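Local structure of periplasmic divalent cation tolerance protein (2NUH) at residues 4-8 against 62-67; 24-30 against 69-74; 31-37 against 56-62. The protein is of unknown function but may bind copper and contribute to tolerance of divalent metal cations. All coordinates share one frame. Where two conformers were deposited one is given. Residues are numbered along the deposited sequence.

Interaction 1: residues 4-8 against 62-67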
ATOM      1  N   ASP A   4      -0.376  11.887  11.961  1.00 22.75           N
ATOM      2  CA  ASP A   4       0.150  10.541  12.069  1.00 21.59           C
ATOM      3  C   ASP A   4      -0.413   9.552  11.046  1.00 19.71           C
ATOM      4  O   ASP A   4      -0.173   8.362  11.136  1.00 17.83           O
ATOM      5  CB  ASP A   4       0.469  10.045  13.506  0.50 22.99           C
ATOM      6  CG  ASP A   4       1.844  10.539  14.027  0.50 25.76           C
ATOM      7  OD1 ASP A   4       2.221  10.160  15.159  0.50 29.02           O
ATOM      8  OD2 ASP A   4       2.538  11.300  13.315  0.50 30.79           O
ATOM      9  N   VAL A   5      -1.143  10.068  10.061  1.00 16.64           N
ATOM     10  CA  VAL A   5      -1.591   9.251   8.947  1.00 14.92           C
ATOM     11  C   VAL A   5      -0.468   9.152   7.912  1.00 14.08           C
ATOM     12  O   VAL A   5       0.252  10.117   7.650  1.00 13.78           O
ATOM     13  CB  VAL A   5      -2.893   9.800   8.328  1.00 15.27           C
ATOM     14  CG1 VAL A   5      -3.188   9.122   7.000  1.00 15.07           C
ATOM     15  CG2 VAL A   5      -4.044   9.592   9.295  1.00 15.74           C
ATOM     16  N   TYR A   6      -0.314   7.954   7.361  1.00 12.58           N
ATOM     17  CA  TYR A   6       0.658   7.700   6.324  1.00 12.13           C
ATOM     18  C   TYR A   6      -0.003   7.079   5.127  1.00 12.00           C
ATOM     19  O   TYR A   6      -0.917   6.275   5.260  1.00 12.51           O
ATOM     20  CB  TYR A   6       1.721   6.732   6.837  1.00 12.54           C
ATOM     21  CG  TYR A   6       2.736   7.438   7.692  1.00 13.26           C
ATOM     22  CD1 TYR A   6       3.998   7.728   7.204  1.00 13.56           C
ATOM     23  CD2 TYR A   6       2.417   7.852   8.981  1.00 14.86           C
ATOM     24  CE1 TYR A   6       4.932   8.396   7.987  1.00 15.30           C
ATOM     25  CE2 TYR A   6       3.333   8.525   9.755  1.00 16.16           C
ATOM     26  CZ  TYR A   6       4.586   8.790   9.257  1.00 16.32           C
ATOM     27  OH  TYR A   6       5.499   9.467  10.035  1.00 18.36           O
ATOM     28  N   LEU A   7       0.486   7.465   3.957  1.00 12.78           N
ATOM     29  CA  LEU A   7       0.048   6.894   2.708  1.00 13.51           C
ATOM     30  C   LEU A   7       1.184   6.011   2.241  1.00 12.43           C
ATOM     31  O   LEU A   7       2.302   6.490   2.054  1.00 12.97           O
ATOM     32  CB  LEU A   7      -0.188   8.012   1.689  1.00 13.84           C
ATOM     33  CG  LEU A   7      -0.740   7.743   0.293  1.00 16.92           C
ATOM     34  CD1 LEU A   7      -2.012   6.928   0.332  1.00 18.03           C
ATOM     35  CD2 LEU A   7      -0.990   9.067  -0.385  1.00 16.33           C
ATOM     36  N   ILE A   8       0.911   4.725   2.070  1.00 11.58           N
ATOM     37  CA  ILE A   8       1.934   3.813   1.576  1.00 11.78           C
ATOM     38  C   ILE A   8       1.644   3.487   0.137  1.00 11.85           C
ATOM     39  O   ILE A   8       0.529   3.111  -0.195  1.00 11.58           O
ATOM     40  CB  ILE A   8       1.958   2.502   2.376  1.00 11.39           C
ATOM     41  CG1 ILE A   8       2.194   2.799   3.858  1.00 13.74           C
ATOM     42  CG2 ILE A   8       3.031   1.557   1.832  1.00 14.41           C
ATOM     43  CD1 ILE A   8       1.981   1.588   4.742  1.00 15.03           C
ATOM     44  N   THR A  62      -2.917   4.396   6.303  1.00 12.03           N
ATOM     45  CA  THR A  62      -2.725   3.805   7.605  1.00 12.74           C
ATOM     46  C   THR A  62      -2.218   4.891   8.533  1.00 13.04           C
ATOM     47  O   THR A  62      -2.284   6.062   8.194  1.00 12.31           O
ATOM     48  CB  THR A  62      -1.782   2.579   7.518  1.00 13.69           C
ATOM     49  OG1 THR A  62      -1.743   1.906   8.784  1.00 15.03           O
ATOM     50  CG2 THR A  62      -0.386   2.965   7.075  1.00 13.46           C
ATOM     51  N   ASN A  63      -1.734   4.518   9.703  1.00 13.62           N
ATOM     52  CA  ASN A  63      -1.137   5.498  10.586  1.00 13.85           C
ATOM     53  C   ASN A  63       0.237   5.062  11.036  1.00 13.40           C
ATOM     54  O   ASN A  63       0.665   3.947  10.745  1.00 13.31           O
ATOM     55  CB  ASN A  63      -2.066   5.829  11.768  1.00 14.27           C
ATOM     56  CG  ASN A  63      -2.296   4.655  12.691  1.00 15.28           C
ATOM     57  OD1 ASN A  63      -1.613   3.641  12.596  1.00 15.00           O
ATOM     58  ND2 ASN A  63      -3.264   4.785  13.594  1.00 16.26           N
ATOM     59  N   ALA A  64       0.924   5.940  11.751  1.00 13.92           N
ATOM     60  CA  ALA A  64       2.310   5.728  12.103  1.00 14.11           C
ATOM     61  C   ALA A  64       2.483   4.421  12.834  1.00 14.77           C
ATOM     62  O   ALA A  64       3.426   3.688  12.567  1.00 15.30           O
ATOM     63  CB  ALA A  64       2.823   6.876  12.971  1.00 14.47           C
ATOM     64  N   VAL A  65       1.578   4.124  13.761  1.00 14.95           N
ATOM     65  CA  VAL A  65       1.787   2.942  14.589  1.00 15.16           C
ATOM     66  C   VAL A  65       1.564   1.656  13.806  1.00 14.68           C
ATOM     67  O   VAL A  65       1.959   0.585  14.260  1.00 15.28           O
ATOM     68  CB  VAL A  65       0.990   2.961  15.911  1.00 16.16           C
ATOM     69  CG1 VAL A  65       1.377   4.185  16.736  1.00 16.68           C
ATOM     70  CG2 VAL A  65      -0.500   2.883  15.676  1.00 17.73           C
ATOM     71  N   HIS A  66       0.956   1.759  12.625  1.00 13.25           N
ATOM     72  CA  HIS A  66       0.727   0.566  11.807  1.00 12.54           C
ATOM     73  C   HIS A  66       1.556   0.496  10.544  1.00 12.24           C
ATOM     74  O   HIS A  66       1.465  -0.483   9.819  1.00 11.70           O
ATOM     75  CB  HIS A  66      -0.743   0.437  11.411  1.00 12.85           C
ATOM     76  CG  HIS A  66      -1.642   0.151  12.561  1.00 13.58           C
ATOM     77  ND1 HIS A  66      -2.193   1.149  13.334  1.00 13.78           N
ATOM     78  CD2 HIS A  66      -2.082  -1.018  13.078  1.00 15.46           C
ATOM     79  CE1 HIS A  66      -2.932   0.606  14.285  1.00 16.16           C
ATOM     80  NE2 HIS A  66      -2.887  -0.708  14.150  1.00 17.22           N
ATOM     81  N   VAL A  67       2.346   1.529  10.265  1.00 11.73           N
ATOM     82  CA  VAL A  67       3.112   1.552   9.026  1.00 12.35           C
ATOM     83  C   VAL A  67       3.971   0.307   8.849  1.00 11.61           C
ATOM     84  O   VAL A  67       3.917  -0.340   7.803  1.00 12.40           O
ATOM     85  CB  VAL A  67       3.986   2.808   8.930  1.00 12.74           C
ATOM     86  CG1 VAL A  67       5.043   2.660   7.839  1.00 14.55           C
ATOM     87  CG2 VAL A  67       3.118   4.011   8.658  1.00 14.65           C
TER
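Two backbone hydrogen bonds join strands 5-12 and 50-63, and a third extends the pairing past their ends. Y6 and T62 form an antiparallel hydrogen-bonded pair, Y6 N to T62 O and T62 N to Y6 O both 2.9 Å. V5 and N63 follow as a non-hydrogen-bonded pair, CA to CA 4.1 Å; V5 bonds V90 through its backbone, and S3 OG through its N. A64 N reaches D4 O at 2.7 Å, less straight (133°). T62 OG1 is hydrogen-bonded to L30 O. The short amide of N63 lets OD1 reach back to H66 ND1 at 2.7 Å while ND2 donates to N102 and D106; H66 N bonds N63 O at 2.9 Å and, more weakly, N63 OD1 at 3.2 Å. Apolar groups cover the T62 side: Y6 CB meets V67 CG2 and Y6 CE2 meets A64 CB, both 3.6 Å, and I8 CD1 lies 3.6 Å from T62 CG2. Antiparallel neighbours each followed by a helix (15-27, 67-77) match the beta-alpha-beta repeats of the ferredoxin-like fold.

Interaction 2: residues 24-30 against 69-74; sequences VLVQERL and AAITRL
Helix 15-27 ends beside helix 67-77, the helix pair of the ferredoxin-like fold, side by side on one face of the sheet; the nearest CA atoms are L30 and A70, 5.1 Å apart. Build 24-27 as regular alpha-helix. V24 (chi1 t) points toward the second helix and sets CG1 3.6 Å from R73 NH1. L25, in the mt rotamer, leaves its backbone sideways, yet its end swings in: CD2 lies 3.7 Å from A70 O and 3.9 Å from R73 CB. E28 (phi/psi -85/8) is the first residue out of helical geometry; its N still bonds V24 O at 2.8 Å, and its extended side chain (chi1 m, chi2 t) reaches R73. R29 takes a positive phi (56/41) as C-prime residue of a Schellman motif, with R29 N to V26 O 3.0 Å and L30 N to L25 O 2.8 Å. This turn brings L30 (mt) back toward the partner, placing CD1 3.5 Å from R73 CB, CD2 3.8 Å from A69 CB, and CB 4.2 Å from A70 CB. Residues 69-74 are helical throughout; the small alanines permit this close approach. R73 (chi1 t, chi2 p, chi3 t, chi4 125°) holds E28 side-on: NE to OE1 and NH1 to OE2 are both 2.8 Å. A bidentate salt bridge borders a leucine-alanine interface, with the aliphatic part of R73 packing on leucine while its charge is neutralised by glutamate.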
ATOM      1  N   VAL A  24      -6.761  -8.035   3.072  1.00 13.17           N
ATOM      2  CA  VAL A  24      -6.091  -8.475   4.292  1.00 13.12           C
ATOM      3  C   VAL A  24      -5.649  -7.301   5.147  1.00 12.75           C
ATOM      4  O   VAL A  24      -5.825  -7.302   6.348  1.00 12.55           O
ATOM      5  CB  VAL A  24      -4.907  -9.405   4.007  1.00 13.52           C
ATOM      6  CG1 VAL A  24      -4.089  -9.632   5.276  1.00 14.78           C
ATOM      7  CG2 VAL A  24      -5.429 -10.733   3.484  1.00 14.64           C
ATOM      8  N   LEU A  25      -5.072  -6.280   4.519  1.00 11.89           N
ATOM      9  CA  LEU A  25      -4.619  -5.146   5.311  1.00 11.93           C
ATOM     10  C   LEU A  25      -5.775  -4.472   6.037  1.00 11.53           C
ATOM     11  O   LEU A  25      -5.614  -4.038   7.172  1.00 12.13           O
ATOM     12  CB  LEU A  25      -3.901  -4.125   4.437  1.00 11.99           C
ATOM     13  CG  LEU A  25      -2.532  -4.576   3.929  1.00 13.27           C
ATOM     14  CD1 LEU A  25      -1.880  -3.443   3.141  1.00 13.05           C
ATOM     15  CD2 LEU A  25      -1.630  -5.010   5.080  1.00 14.90           C
ATOM     16  N   VAL A  26      -6.926  -4.380   5.378  1.00 12.25           N
ATOM     17  CA  VAL A  26      -8.092  -3.767   6.004  1.00 12.75           C
ATOM     18  C   VAL A  26      -8.669  -4.716   7.051  1.00 13.08           C
ATOM     19  O   VAL A  26      -8.957  -4.300   8.170  1.00 14.23           O
ATOM     20  CB  VAL A  26      -9.158  -3.375   4.961  1.00 12.44           C
ATOM     21  CG1 VAL A  26     -10.438  -2.891   5.644  1.00 14.47           C
ATOM     22  CG2 VAL A  26      -8.613  -2.297   4.040  1.00 13.24           C
ATOM     23  N   GLN A  27      -8.780  -5.996   6.711  1.00 13.91           N
ATOM     24  CA  GLN A  27      -9.372  -6.957   7.633  1.00 14.93           C
ATOM     25  C   GLN A  27      -8.576  -7.040   8.908  1.00 14.82           C
ATOM     26  O   GLN A  27      -9.143  -7.130   9.998  1.00 15.09           O
ATOM     27  CB  GLN A  27      -9.376  -8.338   7.007  1.00 15.90           C
ATOM     28  CG  GLN A  27     -10.517  -8.568   6.101  1.00 19.38           C
ATOM     29  CD  GLN A  27     -10.309  -9.763   5.209  1.00 22.69           C
ATOM     30  OE1 GLN A  27      -9.182 -10.240   5.030  1.00 24.73           O
ATOM     31  NE2 GLN A  27     -11.396 -10.257   4.637  1.00 25.24           N
ATOM     32  N   GLU A  28      -7.257  -7.022   8.765  1.00 14.05           N
ATOM     33  CA  GLU A  28      -6.378  -7.131   9.917  1.00 14.37           C
ATOM     34  C   GLU A  28      -6.108  -5.817  10.606  1.00 14.16           C
ATOM     35  O   GLU A  28      -5.257  -5.735  11.489  1.00 14.38           O
ATOM     36  CB  GLU A  28      -5.076  -7.812   9.533  1.00 14.26           C
ATOM     37  CG  GLU A  28      -5.329  -9.223   9.064  1.00 15.39           C
ATOM     38  CD  GLU A  28      -4.095  -9.962   8.665  1.00 16.48           C
ATOM     39  OE1 GLU A  28      -2.982  -9.388   8.706  1.00 16.83           O
ATOM     40  OE2 GLU A  28      -4.257 -11.139   8.283  1.00 16.85           O
ATOM     41  N   ARG A  29      -6.831  -4.782  10.179  1.00 13.57           N
ATOM     42  CA  ARG A  29      -6.737  -3.457  10.780  1.00 13.99           C
ATOM     43  C   ARG A  29      -5.310  -2.929  10.760  1.00 13.46           C
ATOM     44  O   ARG A  29      -4.820  -2.332  11.708  1.00 13.64           O
ATOM     45  CB  ARG A  29      -7.341  -3.446  12.187  1.00 14.62           C
ATOM     46  CG  ARG A  29      -8.815  -3.775  12.156  1.00 18.15           C
ATOM     47  CD  ARG A  29      -9.494  -3.611  13.505  1.00 24.27           C
ATOM     48  NE  ARG A  29     -10.883  -4.068  13.433  1.00 28.23           N
ATOM     49  CZ  ARG A  29     -11.920  -3.297  13.114  1.00 30.12           C
ATOM     50  NH1 ARG A  29     -11.746  -2.009  12.835  1.00 29.98           N
ATOM     51  NH2 ARG A  29     -13.140  -3.818  13.071  1.00 31.06           N
ATOM     52  N   LEU A  30      -4.642  -3.168   9.642  1.00 12.84           N
ATOM     53  CA  LEU A  30      -3.325  -2.598   9.422  1.00 12.51           C
ATOM     54  C   LEU A  30      -3.413  -1.356   8.564  1.00 12.71           C
ATOM     55  O   LEU A  30      -2.488  -0.558   8.525  1.00 12.84           O
ATOM     56  CB  LEU A  30      -2.408  -3.620   8.763  1.00 12.54           C
ATOM     57  CG  LEU A  30      -2.245  -4.898   9.573  1.00 13.32           C
ATOM     58  CD1 LEU A  30      -1.302  -5.810   8.849  1.00 13.56           C
ATOM     59  CD2 LEU A  30      -1.723  -4.622  10.975  1.00 15.14           C
ATOM     60  N   ALA A  69       3.833  -2.617  10.333  1.00 10.50           N
ATOM     61  CA  ALA A  69       3.048  -3.837  10.235  1.00 10.87           C
ATOM     62  C   ALA A  69       2.374  -3.959   8.876  1.00 10.82           C
ATOM     63  O   ALA A  69       2.283  -5.040   8.305  1.00 11.35           O
ATOM     64  CB  ALA A  69       2.015  -3.893  11.333  1.00 11.75           C
ATOM     65  N   ALA A  70       1.878  -2.844   8.359  1.00 10.84           N
ATOM     66  CA  ALA A  70       1.238  -2.868   7.059  1.00 10.36           C
ATOM     67  C   ALA A  70       2.263  -3.250   5.992  1.00 10.77           C
ATOM     68  O   ALA A  70       1.977  -4.034   5.085  1.00 10.68           O
ATOM     69  CB  ALA A  70       0.625  -1.514   6.749  1.00 11.73           C
ATOM     70  N   ILE A  71       3.461  -2.688   6.105  1.00 10.38           N
ATOM     71  CA  ILE A  71       4.486  -2.982   5.122  1.00 10.99           C
ATOM     72  C   ILE A  71       4.928  -4.432   5.194  1.00 11.39           C
ATOM     73  O   ILE A  71       5.097  -5.086   4.166  1.00 12.06           O
ATOM     74  CB  ILE A  71       5.692  -2.049   5.263  1.00 10.55           C
ATOM     75  CG1 ILE A  71       5.294  -0.646   4.773  1.00 11.05           C
ATOM     76  CG2 ILE A  71       6.885  -2.586   4.441  1.00 12.03           C
ATOM     77  CD1 ILE A  71       6.346   0.445   5.021  1.00 13.15           C
ATOM     78  N   THR A  72       5.100  -4.950   6.404  1.00 11.58           N
ATOM     79  CA  THR A  72       5.597  -6.301   6.502  1.00 11.99           C
ATOM     80  C   THR A  72       4.504  -7.277   6.111  1.00 11.96           C
ATOM     81  O   THR A  72       4.778  -8.281   5.455  1.00 11.43           O
ATOM     82  CB  THR A  72       6.163  -6.627   7.900  1.00 13.32           C
ATOM     83  OG1 THR A  72       5.129  -6.538   8.867  1.00 15.73           O
ATOM     84  CG2 THR A  72       7.234  -5.646   8.285  1.00 12.92           C
ATOM     85  N   ARG A  73       3.255  -6.988   6.472  1.00 11.36           N
ATOM     86  CA  ARG A  73       2.176  -7.875   6.047  1.00 10.98           C
ATOM     87  C   ARG A  73       1.989  -7.819   4.535  1.00 11.67           C
ATOM     88  O   ARG A  73       1.767  -8.835   3.881  1.00 11.23           O
ATOM     89  CB  ARG A  73       0.877  -7.515   6.756  1.00 11.86           C
ATOM     90  CG  ARG A  73      -0.243  -8.510   6.541  1.00 12.20           C
ATOM     91  CD  ARG A  73       0.092  -9.867   7.142  1.00 14.71           C
ATOM     92  NE  ARG A  73      -1.114 -10.684   7.143  1.00 14.47           N
ATOM     93  CZ  ARG A  73      -1.215 -11.880   6.591  1.00 14.10           C
ATOM     94  NH1 ARG A  73      -2.389 -12.497   6.630  1.00 14.01           N
ATOM     95  NH2 ARG A  73      -0.161 -12.461   6.026  1.00 14.11           N
ATOM     96  N   LEU A  74       2.091  -6.621   3.976  1.00 11.59           N
ATOM     97  CA  LEU A  74       2.100  -6.472   2.527  1.00 12.42           C
ATOM     98  C   LEU A  74       3.164  -7.381   1.917  1.00 12.15           C
ATOM     99  O   LEU A  74       2.903  -8.100   0.951  1.00 11.96           O
ATOM    100  CB  LEU A  74       2.371  -5.005   2.184  1.00 12.77           C
ATOM    101  CG  LEU A  74       2.780  -4.566   0.785  1.00 15.54           C
ATOM    102  CD1 LEU A  74       1.585  -4.544  -0.104  1.00 19.08           C
ATOM    103  CD2 LEU A  74       3.404  -3.171   0.861  1.00 15.30           C
TER

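Interaction 3: residues 31-37 against 56-62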
ATOM      1  N   ALA A  31      -4.531  -1.221   7.864  1.00 12.32           N
ATOM      2  CA  ALA A  31      -4.791  -0.048   7.052  1.00 12.49           C
ATOM      3  C   ALA A  31      -6.274   0.212   7.138  1.00 12.32           C
ATOM      4  O   ALA A  31      -7.053  -0.722   7.276  1.00 12.67           O
ATOM      5  CB  ALA A  31      -4.384  -0.302   5.617  1.00 12.66           C
ATOM      6  N   ALA A  32      -6.668   1.482   7.083  1.00 12.24           N
ATOM      7  CA  ALA A  32      -8.082   1.814   7.107  1.00 12.79           C
ATOM      8  C   ALA A  32      -8.695   1.617   5.732  1.00 12.79           C
ATOM      9  O   ALA A  32      -9.868   1.340   5.598  1.00 13.04           O
ATOM     10  CB  ALA A  32      -8.273   3.217   7.542  1.00 12.79           C
ATOM     11  N   CYS A  33      -7.890   1.786   4.697  1.00 13.35           N
ATOM     12  CA  CYS A  33      -8.403   1.625   3.353  1.00 13.81           C
ATOM     13  C   CYS A  33      -7.237   1.447   2.422  1.00 12.30           C
ATOM     14  O   CYS A  33      -6.124   1.883   2.701  1.00 12.30           O
ATOM     15  CB  CYS A  33      -9.305   2.810   2.959  1.00 15.16           C
ATOM     16  SG  CYS A  33      -9.489   3.230   1.190  0.50 16.19           S
ATOM     17  N   VAL A  34      -7.498   0.757   1.325  1.00 11.27           N
ATOM     18  CA  VAL A  34      -6.489   0.603   0.293  1.00 11.03           C
ATOM     19  C   VAL A  34      -7.144   0.890  -1.031  1.00 10.79           C
ATOM     20  O   VAL A  34      -8.204   0.326  -1.336  1.00 10.61           O
ATOM     21  CB  VAL A  34      -5.910  -0.817   0.264  1.00 10.60           C
ATOM     22  CG1 VAL A  34      -4.923  -0.948  -0.884  1.00 12.03           C
ATOM     23  CG2 VAL A  34      -5.230  -1.145   1.590  1.00 12.20           C
ATOM     24  N   THR A  35      -6.539   1.786  -1.808  1.00 10.28           N
ATOM     25  CA  THR A  35      -7.042   2.088  -3.129  1.00 10.94           C
ATOM     26  C   THR A  35      -6.132   1.481  -4.167  1.00 11.26           C
ATOM     27  O   THR A  35      -4.911   1.596  -4.085  1.00 11.51           O
ATOM     28  CB  THR A  35      -7.134   3.601  -3.316  1.00 11.34           C
ATOM     29  OG1 THR A  35      -8.044   4.115  -2.337  1.00 12.43           O
ATOM     30  CG2 THR A  35      -7.631   3.970  -4.709  1.00 12.28           C
ATOM     31  N   GLN A  36      -6.743   0.833  -5.146  1.00 11.47           N
ATOM     32  CA  GLN A  36      -6.023   0.245  -6.251  1.00 12.99           C
ATOM     33  C   GLN A  36      -6.272   1.087  -7.466  1.00 13.60           C
ATOM     34  O   GLN A  36      -7.412   1.478  -7.736  1.00 14.32           O
ATOM     35  CB  GLN A  36      -6.611  -1.103  -6.604  1.00 13.63           C
ATOM     36  CG  GLN A  36      -6.650  -2.147  -5.576  1.00 16.63           C
ATOM     37  CD  GLN A  36      -7.613  -3.234  -5.994  1.00 17.80           C
ATOM     38  OE1 GLN A  36      -7.624  -3.686  -7.155  1.00 19.46           O
ATOM     39  NE2 GLN A  36      -8.452  -3.638  -5.067  1.00 18.19           N
ATOM     40  N   LEU A  37      -5.208   1.321  -8.215  1.00 13.90           N
ATOM     41  CA  LEU A  37      -5.287   2.020  -9.480  1.00 15.29           C
ATOM     42  C   LEU A  37      -4.781   1.045 -10.538  1.00 16.40           C
ATOM     43  O   LEU A  37      -3.600   0.721 -10.575  1.00 14.90           O
ATOM     44  CB  LEU A  37      -4.452   3.304  -9.433  1.00 15.81           C
ATOM     45  CG  LEU A  37      -4.556   4.225  -8.199  1.00 17.59           C
ATOM     46  CD1 LEU A  37      -3.543   5.368  -8.216  1.00 19.34           C
ATOM     47  CD2 LEU A  37      -5.943   4.795  -8.068  1.00 20.05           C
ATOM     48  N   ILE A  56      -0.781  -2.976 -10.747  1.00 12.60           N
ATOM     49  CA  ILE A  56      -1.814  -2.214 -10.072  1.00 12.77           C
ATOM     50  C   ILE A  56      -1.091  -1.385  -9.039  1.00 12.06           C
ATOM     51  O   ILE A  56      -0.269  -1.912  -8.293  1.00 11.84           O
ATOM     52  CB  ILE A  56      -2.779  -3.147  -9.335  1.00 13.44           C
ATOM     53  CG1 ILE A  56      -3.281  -4.259 -10.270  1.00 15.72           C
ATOM     54  CG2 ILE A  56      -3.921  -2.364  -8.662  1.00 13.55           C
ATOM     55  CD1 ILE A  56      -4.078  -3.768 -11.429  1.00 17.93           C
ATOM     56  N   GLN A  57      -1.372  -0.088  -9.007  1.00 11.09           N
ATOM     57  CA  GLN A  57      -0.794   0.775  -8.007  1.00 11.23           C
ATOM     58  C   GLN A  57      -1.672   0.748  -6.778  1.00 11.46           C
ATOM     59  O   GLN A  57      -2.893   0.859  -6.886  1.00 12.40           O
ATOM     60  CB  GLN A  57      -0.673   2.202  -8.553  1.00 11.92           C
ATOM     61  CG  GLN A  57      -0.162   3.205  -7.531  1.00 12.16           C
ATOM     62  CD  GLN A  57       1.301   3.038  -7.250  1.00 13.54           C
ATOM     63  OE1 GLN A  57       1.724   2.910  -6.090  1.00 15.15           O
ATOM     64  NE2 GLN A  57       2.086   3.022  -8.297  1.00 10.26           N
ATOM     65  N   LEU A  58      -1.054   0.589  -5.614  1.00 10.97           N
ATOM     66  CA  LEU A  58      -1.791   0.624  -4.368  1.00 11.12           C
ATOM     67  C   LEU A  58      -1.475   1.883  -3.612  1.00 11.04           C
ATOM     68  O   LEU A  58      -0.333   2.354  -3.606  1.00 10.91           O
ATOM     69  CB  LEU A  58      -1.438  -0.567  -3.477  1.00 11.31           C
ATOM     70  CG  LEU A  58      -1.665  -1.962  -4.046  1.00 12.02           C
ATOM     71  CD1 LEU A  58      -1.286  -2.932  -2.948  1.00 15.11           C
ATOM     72  CD2 LEU A  58      -3.105  -2.167  -4.445  1.00 13.28           C
ATOM     73  N   LEU A  59      -2.513   2.421  -2.989  1.00 10.99           N
ATOM     74  CA  LEU A  59      -2.391   3.539  -2.076  1.00 11.63           C
ATOM     75  C   LEU A  59      -3.018   3.069  -0.790  1.00 11.33           C
ATOM     76  O   LEU A  59      -4.229   2.894  -0.702  1.00 11.45           O
ATOM     77  CB  LEU A  59      -3.136   4.778  -2.583  1.00 12.29           C
ATOM     78  CG  LEU A  59      -2.651   5.481  -3.839  1.00 15.08           C
ATOM     79  CD1 LEU A  59      -3.627   6.575  -4.188  1.00 17.13           C
ATOM     80  CD2 LEU A  59      -1.290   6.073  -3.615  1.00 18.67           C
ATOM     81  N   ILE A  60      -2.177   2.846   0.200  1.00 11.18           N
ATOM     82  CA  ILE A  60      -2.607   2.257   1.452  1.00 11.64           C
ATOM     83  C   ILE A  60      -2.652   3.348   2.489  1.00 11.75           C
ATOM     84  O   ILE A  60      -1.659   4.025   2.709  1.00 12.20           O
ATOM     85  CB  ILE A  60      -1.615   1.182   1.875  1.00 12.11           C
ATOM     86  CG1 ILE A  60      -1.623   0.064   0.847  1.00 11.54           C
ATOM     87  CG2 ILE A  60      -1.974   0.619   3.231  1.00 12.91           C
ATOM     88  CD1 ILE A  60      -0.340  -0.734   0.821  1.00 12.13           C
ATOM     89  N   LYS A  61      -3.801   3.519   3.135  1.00 12.07           N
ATOM     90  CA  LYS A  61      -3.941   4.573   4.128  1.00 12.46           C
ATOM     91  C   LYS A  61      -3.864   3.945   5.504  1.00 11.87           C
ATOM     92  O   LYS A  61      -4.647   3.076   5.845  1.00 12.23           O
ATOM     93  CB  LYS A  61      -5.277   5.294   3.964  1.00 13.54           C
ATOM     94  CG  LYS A  61      -5.269   6.455   2.976  1.00 17.97           C
ATOM     95  CD  LYS A  61      -5.285   6.007   1.537  1.00 22.91           C
ATOM     96  CE  LYS A  61      -6.668   5.583   1.096  1.00 24.68           C
ATOM     97  NZ  LYS A  61      -6.627   5.018  -0.267  1.00 26.61           N
ATOM     98  N   THR A  62      -2.917   4.396   6.303  1.00 12.03           N
ATOM     99  CA  THR A  62      -2.725   3.805   7.605  1.00 12.74           C
ATOM    100  C   THR A  62      -2.218   4.891   8.533  1.00 13.04           C
ATOM    101  O   THR A  62      -2.284   6.062   8.194  1.00 12.31           O
ATOM    102  CB  THR A  62      -1.782   2.579   7.518  1.00 13.69           C
ATOM    103  OG1 THR A  62      -1.743   1.906   8.784  1.00 15.03           O
ATOM    104  CG2 THR A  62      -0.386   2.965   7.075  1.00 13.46           C
TER
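Within the antiparallel sheet of this ferredoxin-like fold, strand 33-38 lies along strand 50-63; the axes of 33-37 and 56-62 approach to 4.5 Å, with 158° between their N-to-C directions, close to antiparallel. Side chains alternate between two faces. On the face that carries helix 15-27, beta-branched V34 settles beside I60 and L58: its CG1 is 3.9 Å from I60 CG1 and 4.2 Å from L58 CD2. The slim methyl of A31 allows a close fit against I60, CB to CG2 3.5 Å. Farther along, the aliphatic stem of Q36 bridges two bumps, CB 3.6 Å from I56 CG2 and CG 3.7 Å from L58 CD2. C33, T35 and L37 project from the other face. There L37 CD1 approaches L59 CD1 at 4.2 Å, and K61 folds back along the sheet past C33, with CE 3.7 Å from C33 SG. Its flexible chain ends in an ammonium held by two oxygens: K61 NZ donates to T35 OG1 at 2.7 Å and to L59 O at 3.2 Å.

In the fold
Strand 50-63 is common to interactions 1 and 3, which share T62 and have centres about 12 Å apart. It has strand 5-12 on one edge and strand 33-38 on the other; I8 N lies 2.7 Å from I60 O, a probable hydrogen bond continuing the pairing of interaction 1. Interaction 2 lies about 11 Å from each of the others, centre to centre, and packs its helices on the sheet, with I8 CD1 3.9 Å from A70 CB and L25 CD1 3.9 Å from I60 CD1. It joins them through L30 and T62, where T62 OG1 lies 2.6 Å from L30 O. A bound imidazole, probably from crystallisation, lies about 5 Å from the V67 side chain.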